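Local structure of response regulator aspartate phosphatase I (Bacillus subtilis subsp. subtilis, 4I1A) at residues 147-150 with 151-155; 156-159 with 160-163; 271-274 with 275-278; 281-284 with 285-288. The protein dephosphorylates the sporulation phosphotransferase Spo0F and activates the mobile element ICEBs1 by inactivating its repressor ImmR. All blocks are in the same frame, centred on the assembly; numbering follows the deposited sequence.

Contact 1 (147-150 with 151-155); sequences FKVS and YVYYY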
loop_
_atom_site.group_PDB
_atom_site.type_symbol
_atom_site.label_atom_id
_atom_site.label_comp_id
_atom_site.label_asym_id
_atom_site.label_seq_id
_atom_site.Cartn_x
_atom_site.Cartn_y
_atom_site.Cartn_z
ATOM N N PHE A 147 -18.791 -0.877 1.618
ATOM C CA PHE A 147 -17.440 -0.341 1.691
ATOM C C PHE A 147 -16.733 -0.820 2.947
ATOM O O PHE A 147 -15.608 -1.314 2.886
ATOM C CB PHE A 147 -17.438 1.186 1.653
ATOM C CG PHE A 147 -16.056 1.780 1.746
ATOM C CD1 PHE A 147 -15.268 1.911 0.612
ATOM C CD2 PHE A 147 -15.531 2.181 2.969
ATOM C CE1 PHE A 147 -13.989 2.444 0.692
ATOM C CE2 PHE A 147 -14.253 2.712 3.056
ATOM C CZ PHE A 147 -13.481 2.845 1.916
ATOM N N LYS A 148 -17.398 -0.677 4.087
ATOM C CA LYS A 148 -16.828 -1.117 5.358
ATOM C C LYS A 148 -16.492 -2.603 5.350
ATOM O O LYS A 148 -15.426 -3.002 5.812
ATOM C CB LYS A 148 -17.784 -0.793 6.502
ATOM C CG LYS A 148 -18.015 0.692 6.664
ATOM C CD LYS A 148 -16.709 1.423 6.975
ATOM C CE LYS A 148 -16.880 2.941 6.841
ATOM N NZ LYS A 148 -15.790 3.707 7.521
ATOM N N VAL A 149 -17.402 -3.416 4.820
ATOM C CA VAL A 149 -17.183 -4.857 4.744
ATOM C C VAL A 149 -15.972 -5.196 3.871
ATOM O O VAL A 149 -15.154 -6.040 4.242
ATOM C CB VAL A 149 -18.441 -5.614 4.239
ATOM C CG1 VAL A 149 -18.133 -7.085 4.030
ATOM C CG2 VAL A 149 -19.588 -5.459 5.226
ATOM N N SER A 150 -15.853 -4.534 2.719
ATOM C CA SER A 150 -14.715 -4.781 1.833
ATOM C C SER A 150 -13.431 -4.456 2.556
ATOM O O SER A 150 -12.423 -5.133 2.373
ATOM C CB SER A 150 -14.806 -3.964 0.544
ATOM O OG SER A 150 -14.518 -2.602 0.775
ATOM N N TYR A 151 -13.484 -3.426 3.398
ATOM C CA TYR A 151 -12.308 -2.949 4.112
ATOM C C TYR A 151 -11.790 -3.937 5.165
ATOM O O TYR A 151 -10.589 -4.190 5.238
ATOM C CB TYR A 151 -12.591 -1.590 4.744
ATOM C CG TYR A 151 -11.344 -0.865 5.182
ATOM C CD1 TYR A 151 -10.535 -0.216 4.257
ATOM C CD2 TYR A 151 -10.969 -0.834 6.519
ATOM C CE1 TYR A 151 -9.382 0.447 4.656
ATOM C CE2 TYR A 151 -9.821 -0.175 6.925
ATOM C CZ TYR A 151 -9.031 0.465 5.991
ATOM O OH TYR A 151 -7.890 1.123 6.400
ATOM N N VAL A 152 -12.675 -4.490 5.990
ATOM C CA VAL A 152 -12.217 -5.477 6.964
ATOM C C VAL A 152 -11.655 -6.703 6.226
ATOM O O VAL A 152 -10.617 -7.248 6.604
ATOM C CB VAL A 152 -13.325 -5.871 7.984
ATOM C CG1 VAL A 152 -14.623 -6.124 7.289
ATOM C CG2 VAL A 152 -12.904 -7.110 8.802
ATOM N N TYR A 153 -12.334 -7.105 5.153
ATOM C CA TYR A 153 -11.871 -8.191 4.306
ATOM C C TYR A 153 -10.502 -7.900 3.697
ATOM O O TYR A 153 -9.645 -8.788 3.635
ATOM C CB TYR A 153 -12.904 -8.497 3.221
ATOM C CG TYR A 153 -13.972 -9.451 3.694
ATOM C CD1 TYR A 153 -13.636 -10.579 4.437
ATOM C CD2 TYR A 153 -15.315 -9.223 3.415
ATOM C CE1 TYR A 153 -14.610 -11.470 4.877
ATOM C CE2 TYR A 153 -16.303 -10.106 3.855
ATOM C CZ TYR A 153 -15.940 -11.224 4.585
ATOM O OH TYR A 153 -16.910 -12.100 5.025
ATOM N N TYR A 154 -10.297 -6.657 3.268
ATOM C CA TYR A 154 -9.005 -6.216 2.754
ATOM C C TYR A 154 -7.923 -6.281 3.833
ATOM O O TYR A 154 -6.754 -6.535 3.540
ATOM C CB TYR A 154 -9.115 -4.797 2.191
ATOM C CG TYR A 154 -7.814 -4.230 1.666
ATOM C CD1 TYR A 154 -7.141 -4.838 0.611
ATOM C CD2 TYR A 154 -7.264 -3.077 2.217
ATOM C CE1 TYR A 154 -5.947 -4.328 0.129
ATOM C CE2 TYR A 154 -6.067 -2.550 1.737
ATOM C CZ TYR A 154 -5.413 -3.181 0.693
ATOM O OH TYR A 154 -4.229 -2.668 0.205
ATOM N N TYR A 155 -8.314 -6.057 5.082
ATOM C CA TYR A 155 -7.364 -6.104 6.189
ATOM C C TYR A 155 -6.909 -7.544 6.426
ATOM O O TYR A 155 -5.745 -7.793 6.732
ATOM C CB TYR A 155 -7.995 -5.513 7.456
ATOM C CG TYR A 155 -7.022 -5.134 8.558
ATOM C CD1 TYR A 155 -6.558 -6.083 9.465
ATOM C CD2 TYR A 155 -6.585 -3.820 8.707
ATOM C CE1 TYR A 155 -5.674 -5.739 10.480
ATOM C CE2 TYR A 155 -5.706 -3.466 9.720
ATOM C CZ TYR A 155 -5.252 -4.429 10.603
ATOM O OH TYR A 155 -4.374 -4.082 11.611
#
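V149 and Y153 project in the same direction, one helical turn apart. The CG1 branch of V149 does the touching, 3.5 Å from CE2 of Y153, with CD2 of the same ring almost as near. That branch stands opposite the backbone N (chi1 174°), which directs it along the helix to the ring. The backbone bond from Y153 N to V149 O, 3.1 Å long and close to straight at 168°, ties the same two residues. This is helix 139-155, whose later part lies in the predicted second tetratricopeptide repeat; it packs against helix 159-173, where Y165 meets V149 and F161 meets the Y153 ring edge-to-face. S150 turns its hydroxyl back along its own helix: OG sits between backbone N and carbonyl carbon (chi1 74°) and donates to F147 O at 2.7 Å, somewhat tilted from the carbonyl plane. F147 O also accepts Y151 N at 3.0 Å. With an alanine here, F147 O would probably lose the hydroxyl donor and be left with the amide of Y151. V152 sets CG1 3.1 Å from V149 O, and its side chain touches Y126 and F114.

Contact 2 (156-159 with 160-163); sequences MKQT and YFSM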
loop_
_atom_site.group_PDB
_atom_site.type_symbol
_atom_site.label_atom_id
_atom_site.label_comp_id
_atom_site.label_asym_id
_atom_site.label_seq_id
_atom_site.Cartn_x
_atom_site.Cartn_y
_atom_site.Cartn_z
ATOM N N MET A 156 -7.826 -8.491 6.268
ATOM C CA MET A 156 -7.509 -9.895 6.487
ATOM C C MET A 156 -7.032 -10.564 5.212
ATOM O O MET A 156 -6.910 -11.791 5.158
ATOM C CB MET A 156 -8.731 -10.625 7.022
ATOM C CG MET A 156 -9.489 -9.792 8.016
ATOM S SD MET A 156 -10.892 -10.670 8.679
ATOM C CE MET A 156 -10.042 -12.003 9.548
ATOM N N LYS A 157 -6.777 -9.752 4.187
ATOM C CA LYS A 157 -6.278 -10.241 2.906
ATOM C C LYS A 157 -7.171 -11.334 2.326
ATOM O O LYS A 157 -6.706 -12.226 1.616
ATOM C CB LYS A 157 -4.823 -10.720 3.030
ATOM C CG LYS A 157 -3.847 -9.621 3.474
ATOM C CD LYS A 157 -3.604 -8.611 2.351
ATOM C CE LYS A 157 -3.313 -7.213 2.897
ATOM N NZ LYS A 157 -3.118 -6.199 1.812
ATOM N N GLN A 158 -8.457 -11.260 2.643
ATOM C CA GLN A 158 -9.463 -12.075 1.974
ATOM C C GLN A 158 -9.796 -11.404 0.645
ATOM O O GLN A 158 -10.874 -10.822 0.474
ATOM C CB GLN A 158 -10.715 -12.215 2.847
ATOM C CG GLN A 158 -10.654 -13.354 3.864
ATOM C CD GLN A 158 -10.725 -14.725 3.196
ATOM O OE1 GLN A 158 -11.456 -14.920 2.215
ATOM N NE2 GLN A 158 -9.958 -15.681 3.718
ATOM N N THR A 159 -8.849 -11.505 -0.287
ATOM C CA THR A 159 -8.862 -10.776 -1.553
ATOM C C THR A 159 -10.151 -10.946 -2.333
ATOM O O THR A 159 -10.676 -9.980 -2.887
ATOM C CB THR A 159 -7.674 -11.218 -2.447
ATOM O OG1 THR A 159 -6.449 -11.089 -1.716
ATOM C CG2 THR A 159 -7.594 -10.388 -3.711
ATOM N N TYR A 160 -10.660 -12.172 -2.384
ATOM C CA TYR A 160 -11.874 -12.447 -3.145
ATOM C C TYR A 160 -13.090 -11.708 -2.570
ATOM O O TYR A 160 -13.841 -11.056 -3.304
ATOM C CB TYR A 160 -12.145 -13.954 -3.219
ATOM C CG TYR A 160 -13.212 -14.308 -4.223
ATOM C CD1 TYR A 160 -12.881 -14.594 -5.541
ATOM C CD2 TYR A 160 -14.555 -14.321 -3.865
ATOM C CE1 TYR A 160 -13.859 -14.899 -6.479
ATOM C CE2 TYR A 160 -15.544 -14.626 -4.795
ATOM C CZ TYR A 160 -15.187 -14.915 -6.099
ATOM O OH TYR A 160 -16.157 -15.223 -7.023
ATOM N N PHE A 161 -13.278 -11.812 -1.258
ATOM C CA PHE A 161 -14.412 -11.171 -0.591
ATOM C C PHE A 161 -14.331 -9.647 -0.628
ATOM O O PHE A 161 -15.329 -8.971 -0.862
ATOM C CB PHE A 161 -14.529 -11.655 0.858
ATOM C CG PHE A 161 -15.273 -12.951 1.003
ATOM C CD1 PHE A 161 -14.842 -14.087 0.346
ATOM C CD2 PHE A 161 -16.403 -13.034 1.801
ATOM C CE1 PHE A 161 -15.524 -15.278 0.478
ATOM C CE2 PHE A 161 -17.090 -14.226 1.941
ATOM C CZ PHE A 161 -16.649 -15.351 1.277
ATOM N N SER A 162 -13.139 -9.117 -0.389
ATOM C CA SER A 162 -12.937 -7.679 -0.362
ATOM C C SER A 162 -13.302 -7.062 -1.699
ATOM O O SER A 162 -14.078 -6.111 -1.764
ATOM C CB SER A 162 -11.486 -7.353 -0.012
ATOM O OG SER A 162 -11.222 -5.980 -0.207
ATOM N N MET A 163 -12.758 -7.625 -2.770
ATOM C CA MET A 163 -12.986 -7.079 -4.100
ATOM C C MET A 163 -14.443 -7.210 -4.529
ATOM O O MET A 163 -14.943 -6.396 -5.303
ATOM C CB MET A 163 -12.051 -7.731 -5.111
ATOM C CG MET A 163 -11.974 -6.999 -6.434
ATOM S SD MET A 163 -10.342 -7.162 -7.162
ATOM C CE MET A 163 -9.876 -8.804 -6.622
#
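T159 has the most surface buried by this contact, and its CG2 methyl faces the end of M163 one turn further along. The two side chains keep to a common direction, with CG2 of T159 4.0 Å from CE of M163. OG1 stands beside the backbone N and opposite the carbonyl carbon (chi1 -54°), which leaves CG2 anti to N and facing M163, while the M163 chain bends at chi2 and chi3, folding its terminal methyl back towards the start of the helix. CE also lies 4.0 Å from T159 O, the carbonyl that accepts M163 N at 3.1 Å. Q158, next in buried surface, is the N-cap residue of helix 159-173. Its carbonyl receives S162 N at 3.0 Å, nearly along the C=O axis and with an N-H...O angle of 169°. The Q158 side chain, bent at chi2, travels beside F161 and brings OE1 to 4.0 Å from CD1, amide and ring planes standing 83° apart. Just before it, K157 has positive phi and is the C-prime residue of a Schellman motif, which ends the preceding helix. The turn joins helix 139-155 to helix 159-173 and lies within the predicted second tetratricopeptide repeat. S162 OG bonds to N193 and to S150 O, K157 forms a salt bridge with D196, and T159 and M163 touch N193, so helix 180-196 flanks the turn alongside helix 139-155.

Contact 3 (271-274 with 275-278); sequences YVEA and KQQN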
loop_
_atom_site.group_PDB
_atom_site.type_symbol
_atom_site.label_atom_id
_atom_site.label_comp_id
_atom_site.label_asym_id
_atom_site.label_seq_id
_atom_site.Cartn_x
_atom_site.Cartn_y
_atom_site.Cartn_z
ATOM N N TYR A 271 14.246 4.566 -4.595
ATOM C CA TYR A 271 14.470 3.218 -5.089
ATOM C C TYR A 271 14.364 3.157 -6.618
ATOM O O TYR A 271 15.228 2.577 -7.284
ATOM C CB TYR A 271 13.489 2.250 -4.430
ATOM C CG TYR A 271 13.949 0.819 -4.454
ATOM C CD1 TYR A 271 15.188 0.471 -4.992
ATOM C CD2 TYR A 271 13.147 -0.189 -3.942
ATOM C CE1 TYR A 271 15.606 -0.848 -5.015
ATOM C CE2 TYR A 271 13.552 -1.498 -3.957
ATOM C CZ TYR A 271 14.779 -1.826 -4.493
ATOM O OH TYR A 271 15.162 -3.141 -4.502
ATOM N N VAL A 272 13.310 3.766 -7.160
ATOM C CA VAL A 272 13.101 3.818 -8.604
ATOM C C VAL A 272 14.317 4.388 -9.349
ATOM O O VAL A 272 14.743 3.849 -10.377
ATOM C CB VAL A 272 11.813 4.610 -8.951
ATOM C CG1 VAL A 272 11.839 5.122 -10.382
ATOM C CG2 VAL A 272 10.596 3.747 -8.708
ATOM N N GLU A 273 14.884 5.461 -8.818
ATOM C CA GLU A 273 16.026 6.109 -9.459
ATOM C C GLU A 273 17.292 5.263 -9.357
ATOM O O GLU A 273 18.110 5.232 -10.280
ATOM C CB GLU A 273 16.258 7.499 -8.861
ATOM C CG GLU A 273 15.168 8.515 -9.211
ATOM C CD GLU A 273 15.114 8.813 -10.701
ATOM O OE1 GLU A 273 16.185 8.836 -11.336
ATOM O OE2 GLU A 273 14.007 9.022 -11.249
ATOM N N ALA A 274 17.449 4.588 -8.224
ATOM C CA ALA A 274 18.553 3.659 -8.022
ATOM C C ALA A 274 18.486 2.493 -9.018
ATOM O O ALA A 274 19.508 2.074 -9.570
ATOM C CB ALA A 274 18.540 3.141 -6.595
ATOM N N LYS A 275 17.282 1.974 -9.249
ATOM C CA LYS A 275 17.098 0.882 -10.202
ATOM C C LYS A 275 17.452 1.288 -11.635
ATOM O O LYS A 275 17.731 0.430 -12.466
ATOM C CB LYS A 275 15.666 0.347 -10.167
ATOM C CG LYS A 275 15.256 -0.362 -8.887
ATOM C CD LYS A 275 13.794 -0.765 -8.986
ATOM C CE LYS A 275 13.184 -1.024 -7.633
ATOM N NZ LYS A 275 11.814 -1.585 -7.783
ATOM N N GLN A 276 17.432 2.584 -11.934
ATOM C CA GLN A 276 17.861 3.049 -13.257
ATOM C C GLN A 276 19.331 3.429 -13.236
ATOM O O GLN A 276 19.852 3.965 -14.214
ATOM C CB GLN A 276 17.043 4.251 -13.728
ATOM C CG GLN A 276 15.553 4.015 -13.785
ATOM C CD GLN A 276 14.806 5.224 -14.308
ATOM O OE1 GLN A 276 14.747 5.452 -15.516
ATOM N NE2 GLN A 276 14.235 6.011 -13.402
ATOM N N GLN A 277 19.988 3.137 -12.116
ATOM C CA GLN A 277 21.381 3.520 -11.884
ATOM C C GLN A 277 21.587 5.032 -11.879
ATOM O O GLN A 277 22.709 5.513 -12.083
ATOM C CB GLN A 277 22.333 2.862 -12.885
ATOM C CG GLN A 277 22.325 1.334 -12.855
ATOM C CD GLN A 277 21.436 0.749 -13.926
ATOM O OE1 GLN A 277 21.736 0.852 -15.118
ATOM N NE2 GLN A 277 20.329 0.138 -13.513
ATOM N N ASN A 278 20.516 5.785 -11.631
ATOM C CA ASN A 278 20.654 7.225 -11.450
ATOM C C ASN A 278 21.032 7.521 -10.007
ATOM O O ASN A 278 20.255 8.092 -9.251
ATOM C CB ASN A 278 19.371 7.949 -11.847
ATOM C CG ASN A 278 19.081 7.849 -13.336
ATOM O OD1 ASN A 278 19.996 7.757 -14.155
ATOM N ND2 ASN A 278 17.798 7.869 -13.691
#
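K275 lays its aliphatic end over one face of the Y271 ring. CE stands 3.4 Å from the ring centroid and only 5° off the normal, a CH-pi contact, and NZ follows at 4.3 Å from that centroid in a cation-pi geometry. The lysine chain is extended beyond CG, which carries CE from the backbone to the middle of the ring. Five residues apart in sequence, the E273 carboxylate and the N278 side-chain amide form the second centre: ND2 of N278 donates to OE1 of E273 at 3.0 Å, on the syn side, with carboxylate and amide planes just 16° apart. The bend of E273 at chi2 (-64°) curls its carboxylate round to that amide. Behind these side chains the backbone closes a Schellman motif. Q277 is the C-prime residue with positive phi, N278 N reaches E273 O at 2.8 Å, and Q277 N reaches A274 O at 2.8 Å. Further out, the polar ends have their strongest partners outside the turn: K275 NZ forms a salt bridge with D235, and E273 OE2 bonds to S244 OG. The helix end packs on helix 240-257, whose Y240 touches V272, K275 and Q276, and on helix 299-313, whose F312 meets Y271 and A274.

Contact 4 (281-284 with 285-288); sequences VALI and YFRK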
loop_
_atom_site.group_PDB
_atom_site.type_symbol
_atom_site.label_atom_id
_atom_site.label_comp_id
_atom_site.label_asym_id
_atom_site.label_seq_id
_atom_site.Cartn_x
_atom_site.Cartn_y
_atom_site.Cartn_z
ATOM N N VAL A 281 21.096 11.392 -8.410
ATOM C CA VAL A 281 19.778 11.946 -8.154
ATOM C C VAL A 281 19.057 11.161 -7.047
ATOM O O VAL A 281 18.294 11.724 -6.251
ATOM C CB VAL A 281 18.945 11.954 -9.452
ATOM C CG1 VAL A 281 17.466 12.247 -9.176
ATOM C CG2 VAL A 281 19.532 12.964 -10.434
ATOM N N ALA A 282 19.315 9.860 -6.995
ATOM C CA ALA A 282 18.662 9.003 -6.020
ATOM C C ALA A 282 19.163 9.355 -4.629
ATOM O O ALA A 282 18.393 9.371 -3.664
ATOM C CB ALA A 282 18.925 7.497 -6.340
ATOM N N LEU A 283 20.460 9.649 -4.542
ATOM C CA LEU A 283 21.115 9.964 -3.274
ATOM C C LEU A 283 20.531 11.230 -2.639
ATOM O O LEU A 283 20.538 11.410 -1.422
ATOM C CB LEU A 283 22.618 10.132 -3.505
ATOM C CG LEU A 283 23.507 10.316 -2.283
ATOM C CD1 LEU A 283 23.283 9.176 -1.312
ATOM C CD2 LEU A 283 24.985 10.423 -2.692
ATOM N N ILE A 284 20.010 12.107 -3.481
ATOM C CA ILE A 284 19.364 13.320 -3.010
ATOM C C ILE A 284 18.017 13.004 -2.351
ATOM O O ILE A 284 17.702 13.530 -1.280
ATOM C CB ILE A 284 19.202 14.309 -4.169
ATOM C CG1 ILE A 284 20.564 14.932 -4.483
ATOM C CG2 ILE A 284 18.139 15.345 -3.849
ATOM C CD1 ILE A 284 20.659 15.561 -5.842
ATOM N N TYR A 285 17.237 12.125 -2.978
ATOM C CA TYR A 285 15.961 11.703 -2.408
ATOM C C TYR A 285 16.179 10.762 -1.223
ATOM O O TYR A 285 15.353 10.693 -0.314
ATOM C CB TYR A 285 15.070 11.051 -3.477
ATOM C CG TYR A 285 14.594 12.032 -4.529
ATOM C CD1 TYR A 285 13.687 13.036 -4.208
ATOM C CD2 TYR A 285 15.051 11.959 -5.841
ATOM C CE1 TYR A 285 13.256 13.948 -5.166
ATOM C CE2 TYR A 285 14.622 12.863 -6.803
ATOM C CZ TYR A 285 13.724 13.852 -6.462
ATOM O OH TYR A 285 13.287 14.748 -7.416
ATOM N N PHE A 286 17.297 10.040 -1.244
ATOM C CA PHE A 286 17.696 9.188 -0.129
ATOM C C PHE A 286 17.939 9.993 1.152
ATOM O O PHE A 286 17.368 9.675 2.191
ATOM C CB PHE A 286 18.952 8.378 -0.486
ATOM C CG PHE A 286 19.551 7.638 0.682
ATOM C CD1 PHE A 286 19.021 6.418 1.092
ATOM C CD2 PHE A 286 20.645 8.159 1.369
ATOM C CE1 PHE A 286 19.569 5.734 2.181
ATOM C CE2 PHE A 286 21.200 7.485 2.461
ATOM C CZ PHE A 286 20.657 6.269 2.870
ATOM N N ARG A 287 18.777 11.030 1.078
ATOM C CA ARG A 287 19.094 11.841 2.263
ATOM C C ARG A 287 17.876 12.579 2.774
ATOM O O ARG A 287 17.721 12.786 3.976
ATOM C CB ARG A 287 20.210 12.860 1.988
ATOM C CG ARG A 287 21.541 12.231 1.596
ATOM C CD ARG A 287 22.521 13.302 1.147
ATOM N NE ARG A 287 23.889 12.802 1.018
ATOM C CZ ARG A 287 24.664 13.004 -0.046
ATOM N NH1 ARG A 287 24.198 13.686 -1.087
ATOM N NH2 ARG A 287 25.901 12.524 -0.070
ATOM N N LYS A 288 17.022 12.990 1.849
ATOM C CA LYS A 288 15.855 13.774 2.203
ATOM C C LYS A 288 14.820 12.875 2.901
ATOM O O LYS A 288 14.225 13.252 3.911
ATOM C CB LYS A 288 15.286 14.457 0.951
ATOM C CG LYS A 288 13.971 15.187 1.145
ATOM C CD LYS A 288 13.854 16.376 0.185
ATOM C CE LYS A 288 14.302 16.039 -1.243
ATOM N NZ LYS A 288 14.594 17.281 -2.041
#
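L283 covers one face of the R287 guanidinium, its CG lying 3.6 Å above the plane and over the centre. CD2 of the leucine extends along the same group, 3.5 Å from NH2. The arginine is extended from CG to NE, and this stretch carries the planar end back over a residue one turn earlier. The Y285 ring is met obliquely by V281 O, which is 3.3 Å from CD2 of the tyrosine, while CG1 of V281 is 3.8 Å from CE2; valine and tyrosine leave the helix on a shared heading. The F286 ring is also met obliquely, by CD1 of L283 at 3.9 Å from CD2 of the ring, so the two methyls of one leucine serve two different flat groups. All this belongs to helix 279-295, within the predicted fifth tetratricopeptide repeat; its side chains meet different neighbouring helices. Y285 reaches L266, L269 and T270 of helix 261-275 and I248 and L251 of helix 240-257. A serine in place of Y285 would probably open a gap towards helices 261-275 and 240-257 and leave CG1 of V281 without its aromatic neighbour. F286 turns to helix 299-313, where its ring meets that of F313. The backbone bond from F286 N to A282 O is short at 2.7 Å, whereas the one from Y285 N to V281 O is weak.

The four contacts form two pairs at opposite sides of the chain's centre. Contacts 1 and 2, centres 7 Å apart, belong to one hairpin of consecutive helices, 139-155 and 159-173: Y153 O and Q158 N are 2.9 Å apart, a probable hydrogen bond, and CZ of Y153 packs 3.4 Å from CD2 of F161. Contacts 3 and 4, centres 11 Å apart, meet where CB of E273 lies 3.7 Å from CB of A282. The Schellman motif at K157 spans contacts 1 and 2, while that at Q277 lies within contact 3. Contacts 1 and 3 have centres about 35 Å apart and nearest atoms about 18 Å apart, consistent with separate repeats of one superhelical array.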